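Local coordinates for protein borrelidin polyketide synthase, type I (Streptomyces parvulus, PDB 6OBT) that probably dehydrates a beta-hydroxyacyl intermediate to the alpha,beta-unsaturated one during borrelidin assembly, as the dehydratase domain of a modular polyketide synthase, at residues P82-V87 / G229-A234; G193-C198 / I213-G218. All coordinates share one frame; numbering follows the deposited sequence.

Contact 1. Residues P82-V87 / G229-A234; sequences PGVVWV and GLFDAA
Pro82 and Asp232 bring together two signature motifs of polyketide synthase dehydratases, a family with the double-hotdog fold. Pro82 closes the HxxxGxxxxP motif, whose histidine lies nine residues earlier and which leads into helix 83-97 of the first hotdog; Asp232 opens the DxxxH motif on helix 228-236 of the second. In relatives, the histidine of the first motif and the aspartate of the second form the catalytic pair, so this contact very probably belongs to the active site. The two short helical segments cross at 112° with their axes 9.1 Å apart, and the contact is buried near the centre of the chain.

Phe231 carries the apolar part. Val84 sits over one face of its ring, with CB 4.0 Å from the ring centroid and 18° off the normal. The two methyls of Val84 divide the work: CG1, anti to the carbonyl carbon, lies against Phe231 CD2 at 3.8 Å, while CG2 packs on the backbone of the other helix, 3.7 Å from Asp232 N. One turn on, Val87 crosses the ring side chain at about a right angle and brings its CG1 to 3.9 Å from Phe231 CZ.

The carboxylate of Asp232 is held through both oxygens. OD1 is hydrogen-bonded to His236 ND1, within the same motif. OD2 faces the start of helix 83-97 and accepts a hydrogen bond of 2.8 Å from water 1, which in turn accepts one of 3.0 Å from Val84 N.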
loop_
_atom_site.group_PDB
_atom_site.type_symbol
_atom_site.label_atom_id
_atom_site.label_comp_id
_atom_site.label_asym_id
_atom_site.label_seq_id
_atom_site.Cartn_x
_atom_site.Cartn_y
_atom_site.Cartn_z
ATOM N N PRO A 82 19.328 -7.830 11.168
ATOM C CA PRO A 82 20.528 -6.992 11.227
ATOM C C PRO A 82 20.176 -5.557 10.848
ATOM O O PRO A 82 19.368 -5.313 9.950
ATOM C CB PRO A 82 21.495 -7.657 10.236
ATOM C CG PRO A 82 20.694 -8.620 9.444
ATOM C CD PRO A 82 19.410 -8.907 10.171
ATOM N N GLY A 83 20.725 -4.606 11.605
ATOM C CA GLY A 83 20.494 -3.199 11.314
ATOM C C GLY A 83 20.829 -2.809 9.888
ATOM O O GLY A 83 20.179 -1.928 9.309
ATOM N N VAL A 84 21.822 -3.463 9.284
ATOM C CA VAL A 84 22.157 -3.119 7.902
ATOM C C VAL A 84 21.032 -3.500 6.945
ATOM O O VAL A 84 21.007 -3.008 5.815
ATOM C CB VAL A 84 23.476 -3.767 7.442
ATOM C CG1 VAL A 84 24.682 -3.163 8.197
ATOM C CG2 VAL A 84 23.420 -5.272 7.598
ATOM N N VAL A 85 20.080 -4.350 7.356
ATOM C CA VAL A 85 18.936 -4.594 6.475
ATOM C C VAL A 85 18.187 -3.289 6.213
ATOM O O VAL A 85 17.732 -3.030 5.091
ATOM C CB VAL A 85 17.992 -5.668 7.065
ATOM C CG1 VAL A 85 16.637 -5.613 6.354
ATOM C CG2 VAL A 85 18.604 -7.053 6.912
ATOM N N TRP A 86 18.057 -2.442 7.238
ATOM C CA TRP A 86 17.318 -1.201 7.029
ATOM C C TRP A 86 18.086 -0.251 6.124
ATOM O O TRP A 86 17.474 0.539 5.403
ATOM C CB TRP A 86 17.007 -0.530 8.360
ATOM C CG TRP A 86 16.215 -1.422 9.338
ATOM C CD1 TRP A 86 16.616 -1.842 10.564
ATOM C CD2 TRP A 86 14.903 -1.974 9.133
ATOM N NE1 TRP A 86 15.640 -2.630 11.142
ATOM C CE2 TRP A 86 14.580 -2.723 10.281
ATOM C CE3 TRP A 86 13.977 -1.912 8.082
ATOM C CZ2 TRP A 86 13.354 -3.397 10.421
ATOM C CZ3 TRP A 86 12.769 -2.578 8.215
ATOM C CH2 TRP A 86 12.471 -3.316 9.375
ATOM N N VAL A 87 19.421 -0.318 6.124
ATOM C CA VAL A 87 20.176 0.517 5.191
ATOM C C VAL A 87 20.013 0.001 3.767
ATOM O O VAL A 87 19.837 0.783 2.821
ATOM C CB VAL A 87 21.664 0.593 5.592
ATOM C CG1 VAL A 87 22.403 1.585 4.654
ATOM C CG2 VAL A 87 21.797 1.020 7.033
ATOM N N GLY A 229 23.845 -10.536 4.608
ATOM C CA GLY A 229 24.900 -11.248 5.315
ATOM C C GLY A 229 26.272 -10.718 4.966
ATOM O O GLY A 229 27.181 -10.708 5.808
ATOM N N LEU A 230 26.437 -10.270 3.728
ATOM C CA LEU A 230 27.703 -9.693 3.296
ATOM C C LEU A 230 27.812 -8.243 3.752
ATOM O O LEU A 230 28.859 -7.819 4.253
ATOM C CB LEU A 230 27.814 -9.808 1.782
ATOM C CG LEU A 230 29.071 -9.259 1.126
ATOM C CD1 LEU A 230 30.267 -9.979 1.706
ATOM C CD2 LEU A 230 29.007 -9.463 -0.355
ATOM N N PHE A 231 26.718 -7.486 3.612
ATOM C CA PHE A 231 26.641 -6.149 4.189
ATOM C C PHE A 231 26.985 -6.175 5.682
ATOM O O PHE A 231 27.763 -5.341 6.167
ATOM C CB PHE A 231 25.224 -5.594 3.937
ATOM C CG PHE A 231 25.119 -4.084 3.903
ATOM C CD1 PHE A 231 24.074 -3.480 3.217
ATOM C CD2 PHE A 231 26.010 -3.280 4.592
ATOM C CE1 PHE A 231 23.938 -2.104 3.182
ATOM C CE2 PHE A 231 25.881 -1.908 4.568
ATOM C CZ PHE A 231 24.841 -1.319 3.873
ATOM N N ASP A 232 26.426 -7.135 6.436
ATOM C CA ASP A 232 26.687 -7.153 7.870
ATOM C C ASP A 232 28.138 -7.525 8.170
ATOM O O ASP A 232 28.757 -6.973 9.094
ATOM C CB ASP A 232 25.748 -8.134 8.581
ATOM C CG ASP A 232 25.952 -8.132 10.066
ATOM O OD1 ASP A 232 26.451 -9.145 10.624
ATOM O OD2 ASP A 232 25.649 -7.088 10.678
ATOM N N ALA A 233 28.690 -8.473 7.420
ATOM C CA ALA A 233 30.079 -8.855 7.669
ATOM C C ALA A 233 31.041 -7.723 7.322
ATOM O O ALA A 233 32.115 -7.619 7.932
ATOM C CB ALA A 233 30.416 -10.115 6.886
ATOM N N ALA A 234 30.666 -6.852 6.378
ATOM C CA ALA A 234 31.464 -5.660 6.094
ATOM C C ALA A 234 31.596 -4.790 7.337
ATOM O O ALA A 234 32.681 -4.271 7.639
ATOM C CB ALA A 234 30.839 -4.864 4.947
HETATM O O HOH W 1 23.798 -5.062 10.947
#

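Contact 2. Residues G193-C198 / I213-G218; sequences GPQFRC and ISLPEG
Cys198 O receives the one hydrogen bond that crosses between 193-198 and 213-218, from Ser214 N at 2.9 Å. The N-H points almost straight at the oxygen (163°), although the donor stands 29° out of the carbonyl plane. The CA-H of Ile213 comes to the same oxygen, with its CA 3.3 Å away. Beside this bond the packing is close: Cys198 CB and Ile213 CG2 are only 3.4 Å apart, tighter than usual van der Waals contact. The sulfur, anti to the carbonyl carbon (chi1 -71°), is directed to Leu215, where Cys198 SG lies 4.0 Å from Leu215 CD2.

Pro216 continues the contact outward. Its CG rests 3.5 Å from Pro194 O, and Gln195 crosses its ring at about a right angle, the side chain bending at chi2 to bring OE1 to 3.8 Å from Pro216 CD. Thr219 OG1 hydrogen-bonds this amide oxygen. Gln195 O, by contrast, is buried without a polar partner and has the Leu215 CD2 methyl beside it.

Gly193, Pro194 and Phe196 belong to the GYxYGPxF motif of these dehydratases. The Cys198-Ser214 bond lies at the open end of the hairpin formed by antiparallel strands 199-205 and 208-214, while Cys198 and Ile213 pack on helix 228-236 and Ile213 also touches strand 270-276.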
loop_
_atom_site.group_PDB
_atom_site.type_symbol
_atom_site.label_atom_id
_atom_site.label_comp_id
_atom_site.label_asym_id
_atom_site.label_seq_id
_atom_site.Cartn_x
_atom_site.Cartn_y
_atom_site.Cartn_z
ATOM N N GLY A 193 25.787 -17.141 12.123
ATOM C CA GLY A 193 25.582 -18.415 11.479
ATOM C C GLY A 193 26.210 -18.467 10.099
ATOM O O GLY A 193 26.861 -17.520 9.651
ATOM N N PRO A 194 26.019 -19.594 9.404
ATOM C CA PRO A 194 26.698 -19.792 8.105
ATOM C C PRO A 194 26.599 -18.629 7.136
ATOM O O PRO A 194 27.606 -18.233 6.541
ATOM C CB PRO A 194 26.000 -21.046 7.561
ATOM C CG PRO A 194 25.600 -21.804 8.777
ATOM C CD PRO A 194 25.239 -20.775 9.813
ATOM N N GLN A 195 25.407 -18.064 6.947
ATOM C CA GLN A 195 25.260 -17.026 5.933
ATOM C C GLN A 195 25.943 -15.719 6.309
ATOM O O GLN A 195 26.110 -14.857 5.436
ATOM C CB GLN A 195 23.777 -16.776 5.659
ATOM C CG GLN A 195 23.162 -17.800 4.735
ATOM C CD GLN A 195 23.299 -17.433 3.275
ATOM O OE1 GLN A 195 24.214 -16.705 2.877
ATOM N NE2 GLN A 195 22.393 -17.947 2.460
ATOM N N PHE A 196 26.327 -15.542 7.578
ATOM C CA PHE A 196 26.972 -14.311 8.014
ATOM C C PHE A 196 28.468 -14.469 8.261
ATOM O O PHE A 196 29.156 -13.457 8.428
ATOM C CB PHE A 196 26.300 -13.769 9.291
ATOM C CG PHE A 196 24.950 -13.103 9.037
ATOM C CD1 PHE A 196 24.828 -11.725 9.045
ATOM C CD2 PHE A 196 23.817 -13.869 8.815
ATOM C CE1 PHE A 196 23.598 -11.105 8.808
ATOM C CE2 PHE A 196 22.561 -13.257 8.584
ATOM C CZ PHE A 196 22.471 -11.868 8.568
ATOM N N ARG A 197 28.997 -15.697 8.268
ATOM C CA ARG A 197 30.424 -15.919 8.544
ATOM C C ARG A 197 31.213 -15.733 7.249
ATOM O O ARG A 197 31.718 -16.676 6.628
ATOM C CB ARG A 197 30.673 -17.294 9.146
ATOM C CG ARG A 197 29.984 -17.509 10.499
ATOM C CD ARG A 197 30.509 -18.724 11.248
ATOM N NE ARG A 197 30.212 -20.002 10.601
ATOM C CZ ARG A 197 29.262 -20.849 10.992
ATOM N NH1 ARG A 197 28.484 -20.555 12.028
ATOM N NH2 ARG A 197 29.083 -21.995 10.344
ATOM N N CYS A 198 31.349 -14.469 6.878
ATOM C CA CYS A 198 31.872 -14.092 5.579
ATOM C C CYS A 198 33.304 -13.607 5.631
ATOM O O CYS A 198 33.946 -13.525 4.581
ATOM C CB CYS A 198 31.011 -12.993 4.974
ATOM S SG CYS A 198 29.396 -13.618 4.476
ATOM N N ILE A 213 36.080 -10.316 2.364
ATOM C CA ILE A 213 34.818 -10.794 2.926
ATOM C C ILE A 213 33.980 -11.350 1.778
ATOM O O ILE A 213 33.834 -10.683 0.749
ATOM C CB ILE A 213 34.071 -9.648 3.638
ATOM C CG1 ILE A 213 34.990 -8.951 4.652
ATOM C CG2 ILE A 213 32.837 -10.166 4.347
ATOM C CD1 ILE A 213 34.464 -7.628 5.179
ATOM N N SER A 214 33.435 -12.562 1.936
ATOM C CA SER A 214 32.655 -13.132 0.838
ATOM C C SER A 214 31.568 -14.082 1.341
ATOM O O SER A 214 31.703 -14.708 2.393
ATOM C CB SER A 214 33.558 -13.846 -0.172
ATOM O OG SER A 214 34.321 -14.869 0.424
ATOM N N LEU A 215 30.489 -14.185 0.560
ATOM C CA LEU A 215 29.355 -15.032 0.916
ATOM C C LEU A 215 29.704 -16.507 0.709
ATOM O O LEU A 215 30.597 -16.840 -0.083
ATOM C CB LEU A 215 28.130 -14.650 0.074
ATOM C CG LEU A 215 27.437 -13.346 0.468
ATOM C CD1 LEU A 215 26.609 -12.766 -0.684
ATOM C CD2 LEU A 215 26.576 -13.597 1.698
ATOM N N PRO A 216 29.035 -17.409 1.434
ATOM C CA PRO A 216 29.156 -18.840 1.127
ATOM C C PRO A 216 28.747 -19.115 -0.311
ATOM O O PRO A 216 27.888 -18.433 -0.875
ATOM C CB PRO A 216 28.181 -19.505 2.110
ATOM C CG PRO A 216 27.810 -18.458 3.095
ATOM C CD PRO A 216 28.001 -17.139 2.450
ATOM N N GLU A 217 29.360 -20.140 -0.898
ATOM C CA GLU A 217 29.085 -20.463 -2.289
ATOM C C GLU A 217 27.612 -20.818 -2.480
ATOM O O GLU A 217 26.999 -21.486 -1.642
ATOM C CB GLU A 217 29.980 -21.615 -2.747
ATOM C CG GLU A 217 31.405 -21.544 -2.205
ATOM C CD GLU A 217 32.363 -22.431 -2.973
ATOM O OE1 GLU A 217 31.917 -23.091 -3.936
ATOM O OE2 GLU A 217 33.560 -22.469 -2.614
ATOM N N GLY A 218 27.036 -20.339 -3.581
ATOM C CA GLY A 218 25.650 -20.632 -3.886
ATOM C C GLY A 218 24.636 -19.781 -3.160
ATOM O O GLY A 218 23.462 -20.157 -3.097
#

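Helix 228-236 joins the two contacts, whose centres are 12 Å apart. Its Phe231 and Asp232 meet 82-87 in contact 1; Leu230 and Ala233 turn instead to contact 2, where Ala233 CB packs 3.5 Å from Cys198 CB and Leu230 CD1 lies 3.7 Å from Ile213 CG2. Asp232 also touches the loop of contact 2, with its OD1 3.4 Å from Phe196 CD1. The Phe196 ring in turn meets that of His73, the two planes inclined at about 45°. Three of the family's conserved motifs thus converge here: the GYxYGPxF loop lies beside the probable catalytic pair His73 and Asp232, and in contact 2 the same loop packs on the end of strand 208-214 and the residues after it.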